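Local structure of cpftsy (Physcomitrella patens, 4AK9) at residues E257-V261 / I262-G266; G223-R226 / A227-A231. The protein is the chloroplast signal recognition particle receptor, a SIMIBI-class GTPase that probably binds and hydrolyses GTP while directing proteins to the thylakoid membrane. All coordinates share one frame; numbering follows the deposited sequence.

Contact 1 of 2, residues E257-V261 / I262-G266; sequences EFNQV and IGVTG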
loop_
_atom_site.group_PDB
_atom_site.type_symbol
_atom_site.label_atom_id
_atom_site.label_comp_id
_atom_site.label_asym_id
_atom_site.label_seq_id
_atom_site.Cartn_x
_atom_site.Cartn_y
_atom_site.Cartn_z
ATOM N N GLU A 257 1.836 -13.771 -9.355
ATOM C CA GLU A 257 2.666 -14.203 -10.476
ATOM C C GLU A 257 3.406 -15.484 -10.144
ATOM O O GLU A 257 3.384 -16.439 -10.939
ATOM C CB GLU A 257 3.656 -13.106 -10.874
ATOM C CG GLU A 257 2.987 -11.905 -11.539
ATOM C CD GLU A 257 3.912 -10.686 -11.671
ATOM O OE1 GLU A 257 5.111 -10.883 -12.004
ATOM O OE2 GLU A 257 3.428 -9.541 -11.457
ATOM N N PHE A 258 4.053 -15.533 -8.979
ATOM C CA PHE A 258 4.771 -16.758 -8.613
ATOM C C PHE A 258 3.855 -17.961 -8.472
ATOM O O PHE A 258 4.207 -19.080 -8.851
ATOM C CB PHE A 258 5.642 -16.565 -7.343
ATOM C CG PHE A 258 7.022 -16.064 -7.633
ATOM C CD1 PHE A 258 7.256 -14.707 -7.865
ATOM C CD2 PHE A 258 8.088 -16.949 -7.738
ATOM C CE1 PHE A 258 8.526 -14.233 -8.161
ATOM C CE2 PHE A 258 9.367 -16.475 -8.037
ATOM C CZ PHE A 258 9.590 -15.120 -8.252
ATOM N N ASN A 259 2.653 -17.763 -7.941
ATOM C CA ASN A 259 1.774 -18.900 -7.732
ATOM C C ASN A 259 1.209 -19.425 -9.058
ATOM O O ASN A 259 0.755 -20.554 -9.148
ATOM C CB ASN A 259 0.640 -18.535 -6.766
ATOM C CG ASN A 259 -0.273 -19.715 -6.438
ATOM O OD1 ASN A 259 0.154 -20.767 -5.926
ATOM N ND2 ASN A 259 -1.573 -19.516 -6.683
ATOM N N GLN A 260 1.230 -18.600 -10.088
ATOM C CA GLN A 260 0.868 -19.099 -11.414
ATOM C C GLN A 260 1.985 -19.971 -11.994
ATOM O O GLN A 260 1.689 -20.895 -12.764
ATOM C CB GLN A 260 0.595 -17.948 -12.375
ATOM C CG GLN A 260 -0.845 -17.445 -12.322
ATOM C CD GLN A 260 -1.058 -16.286 -13.263
ATOM O OE1 GLN A 260 -0.430 -15.235 -13.111
ATOM N NE2 GLN A 260 -1.927 -16.477 -14.269
ATOM N N VAL A 261 3.239 -19.661 -11.662
ATOM C CA VAL A 261 4.387 -20.477 -12.102
ATOM C C VAL A 261 4.503 -21.827 -11.371
ATOM O O VAL A 261 4.685 -22.882 -12.015
ATOM C CB VAL A 261 5.716 -19.701 -11.984
ATOM C CG1 VAL A 261 6.900 -20.576 -12.416
ATOM C CG2 VAL A 261 5.674 -18.426 -12.838
ATOM N N ILE A 262 4.363 -21.814 -10.035
ATOM C CA ILE A 262 4.596 -22.982 -9.202
ATOM C C ILE A 262 3.609 -22.994 -8.040
ATOM O O ILE A 262 3.198 -21.933 -7.553
ATOM C CB ILE A 262 6.112 -22.997 -8.703
ATOM C CG1 ILE A 262 6.429 -24.276 -7.929
ATOM C CG2 ILE A 262 6.443 -21.742 -7.864
ATOM C CD1 ILE A 262 7.968 -24.438 -7.654
ATOM N N GLY A 263 3.225 -24.172 -7.588
ATOM C CA GLY A 263 2.257 -24.293 -6.508
ATOM C C GLY A 263 2.846 -23.877 -5.154
ATOM O O GLY A 263 3.461 -24.708 -4.465
ATOM N N VAL A 264 2.607 -22.629 -4.745
ATOM C CA VAL A 264 3.129 -22.098 -3.468
ATOM C C VAL A 264 2.327 -22.692 -2.320
ATOM O O VAL A 264 1.089 -22.670 -2.345
ATOM C CB VAL A 264 3.017 -20.553 -3.454
ATOM C CG1 VAL A 264 3.444 -19.976 -2.079
ATOM C CG2 VAL A 264 3.858 -19.944 -4.565
ATOM N N THR A 265 3.014 -23.240 -1.323
ATOM C CA THR A 265 2.328 -23.872 -0.202
ATOM C C THR A 265 2.314 -22.974 1.035
ATOM O O THR A 265 1.568 -23.235 1.993
ATOM C CB THR A 265 2.983 -25.223 0.149
ATOM O OG1 THR A 265 4.345 -25.003 0.545
ATOM C CG2 THR A 265 2.978 -26.127 -1.095
ATOM N N GLY A 266 3.129 -21.932 1.037
ATOM C CA GLY A 266 3.175 -21.034 2.196
ATOM C C GLY A 266 3.981 -19.793 1.897
ATOM O O GLY A 266 4.867 -19.815 1.052
HETATM O O HOH W 1 -0.715 -22.803 -4.460
#

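Contact 2 of 2, residues G223-R226 / A227-A231; sequences GCKR and AVSKA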
loop_
_atom_site.group_PDB
_atom_site.type_symbol
_atom_site.label_atom_id
_atom_site.label_comp_id
_atom_site.label_asym_id
_atom_site.label_seq_id
_atom_site.Cartn_x
_atom_site.Cartn_y
_atom_site.Cartn_z
ATOM N N GLY A 223 11.130 -26.253 -14.378
ATOM C CA GLY A 223 12.108 -27.300 -14.640
ATOM C C GLY A 223 12.780 -27.766 -13.364
ATOM O O GLY A 223 13.102 -28.951 -13.215
ATOM N N CYS A 224 12.989 -26.830 -12.429
ATOM C CA CYS A 224 13.536 -27.171 -11.123
ATOM C C CYS A 224 12.563 -28.018 -10.327
ATOM O O CYS A 224 12.969 -28.976 -9.655
ATOM C CB CYS A 224 13.851 -25.899 -10.313
ATOM S SG CYS A 224 15.360 -25.075 -10.820
ATOM N N LYS A 225 11.282 -27.653 -10.375
ATOM C CA LYS A 225 10.279 -28.427 -9.664
ATOM C C LYS A 225 10.272 -29.845 -10.220
ATOM O O LYS A 225 10.219 -30.817 -9.463
ATOM C CB LYS A 225 8.883 -27.802 -9.781
ATOM C CG LYS A 225 7.912 -28.337 -8.732
ATOM C CD LYS A 225 6.574 -28.766 -9.336
ATOM C CE LYS A 225 6.645 -30.116 -10.071
ATOM N NZ LYS A 225 6.320 -31.346 -9.238
ATOM N N ARG A 226 10.357 -29.965 -11.538
ATOM C CA ARG A 226 10.297 -31.298 -12.177
ATOM C C ARG A 226 11.499 -32.173 -11.845
ATOM O O ARG A 226 11.341 -33.363 -11.565
ATOM C CB ARG A 226 10.162 -31.172 -13.680
ATOM C CG ARG A 226 8.815 -30.655 -14.130
ATOM C CD ARG A 226 8.754 -30.662 -15.657
ATOM N NE ARG A 226 7.755 -29.712 -16.120
ATOM C CZ ARG A 226 8.035 -28.606 -16.802
ATOM N NH1 ARG A 226 9.295 -28.331 -17.137
ATOM N NH2 ARG A 226 7.049 -27.796 -17.171
ATOM N N ALA A 227 12.691 -31.579 -11.876
ATOM C CA ALA A 227 13.916 -32.266 -11.478
ATOM C C ALA A 227 13.879 -32.736 -10.039
ATOM O O ALA A 227 14.354 -33.827 -9.734
ATOM C CB ALA A 227 15.116 -31.385 -11.702
ATOM N N VAL A 228 13.338 -31.907 -9.144
ATOM C CA VAL A 228 13.222 -32.290 -7.751
ATOM C C VAL A 228 12.273 -33.482 -7.609
ATOM O O VAL A 228 12.619 -34.466 -6.946
ATOM C CB VAL A 228 12.738 -31.075 -6.862
ATOM C CG1 VAL A 228 12.231 -31.544 -5.515
ATOM C CG2 VAL A 228 13.887 -30.090 -6.658
ATOM N N SER A 229 11.090 -33.401 -8.230
ATOM C CA SER A 229 10.102 -34.501 -8.133
ATOM C C SER A 229 10.573 -35.803 -8.795
ATOM O O SER A 229 10.190 -36.891 -8.376
ATOM C CB SER A 229 8.750 -34.096 -8.723
ATOM O OG SER A 229 8.153 -33.077 -7.926
ATOM N N LYS A 230 11.383 -35.682 -9.829
ATOM C CA LYS A 230 11.953 -36.876 -10.463
ATOM C C LYS A 230 12.985 -37.549 -9.553
ATOM O O LYS A 230 13.041 -38.782 -9.467
ATOM C CB LYS A 230 12.595 -36.507 -11.783
ATOM C CG LYS A 230 13.300 -37.666 -12.464
ATOM C CD LYS A 230 13.686 -37.286 -13.870
ATOM C CE LYS A 230 14.704 -38.265 -14.421
ATOM N NZ LYS A 230 15.030 -37.929 -15.837
ATOM N N ALA A 231 13.801 -36.750 -8.866
ATOM C CA ALA A 231 14.788 -37.313 -7.938
ATOM C C ALA A 231 14.117 -37.923 -6.729
ATOM O O ALA A 231 14.609 -38.896 -6.165
ATOM C CB ALA A 231 15.789 -36.249 -7.499
#

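Contact 1 of 2, residues E257-V261 / I262-G266
Asn259 OD1 is gripped from two directions, by the backbone N-H of Val264 and by a water. The amide bond is on the long side, Val264 N to Asn259 OD1 being 3.3 Å, but the donor lies in the plane of the side-chain carbonyl. The water donates the shorter bond, 2.7 Å to Asn259 OD1, and passes its other hydrogen to Val264 O at 2.8 Å, so one amide oxygen serves both the N-H and, through water, the C=O of the same residue. With CG anti to the backbone N (chi1 -177°), the carboxamide points along the helix toward the departing chain. Val264 answers with a methyl: its CG2 rests alongside the Asn259 backbone, 3.9 Å from Asn259 CA. At the helix end, Ile262 N donates to Phe258 O at 3.0 Å in a nearly straight bond, the last helical one before Ile262 turns to extended backbone angles. Ile262 CG2 packs 3.6 Å from Phe258 O, while Arg222 of helix 215-231 binds Val261 O. The stretch is the helix-to-strand half of a beta-alpha-beta crossover in the GTPase domain, joining helix 251-261 to strand 266-270. Asn259 thus gives the loop polar partners on its more open side, while Phe258, Ile262 and Val264 supply apolar groups toward strand 238-244.

Contact 2 of 2, residues G223-R226 / A227-A231
Lys225 and Ser229 meet one helical turn apart, where the lysine curls forward along its own helix. From CB the chain sets out with CG anti to the backbone N (chi1 -163°), and CG packs on the loop residue Ile262. Bends at each later torsion then turn CD and CE forward, bringing CE to 4.0 Å from Ser229 OG. At the tip, Lys225 NZ donates to Ser229 OG over 2.8 Å and passes 3.7 Å from Ser229 CB. The hydroxyl is also hydrogen-bonded to Ala235 O, in the loop that leads to the next strand. With the lysine cut back to alanine, Ser229 OG would probably keep the loop carbonyl but lose its ammonium donor, and a gap would be likely to open beside Ile262. Beneath the side chains runs the i to i+4 pattern of an alpha-helix, here the last turns of helix 215-231, which flanks the central sheet of the P-loop GTPase domain; Ser229 N bonds to Lys225 O at 3.0 Å, and Lys230 N to Arg226 O at 2.9 Å. Arg226 leaves the helix differently: extended from CG to NE, it reaches back to a salt bridge with Glu219. On the buried face Val228 CG2 lies 3.3 Å from Cys224 O, and both Cys224 and Val228 pack against Leu188 of helix 184-197 and against strand 117-123.

Overall arrangement
Contact 2 comes first along the chain, in helix 215-231, and contact 1 follows after strand 238-244, where helix 251-261 gives way to the next strand; their centres lie about 15 Å apart. They meet directly through apolar atoms, Ile262 CD1 touching Lys225 CG at 4.0 Å, so the aliphatic part of the lysine links the last turns of helix 215-231 to the loop that follows helix 251-261. Both belong to the GTPase domain and pack beside its mostly parallel sheet: contact 1 against strand 238-244, contact 2 against strand 117-123. Contact 1 reaches the probable nucleotide site, the side chain of Phe258 touching the P-loop-like segment that includes Gly123 and Lys129. Its centre is about 13 Å from that of the chain, against about 24 Å for contact 2.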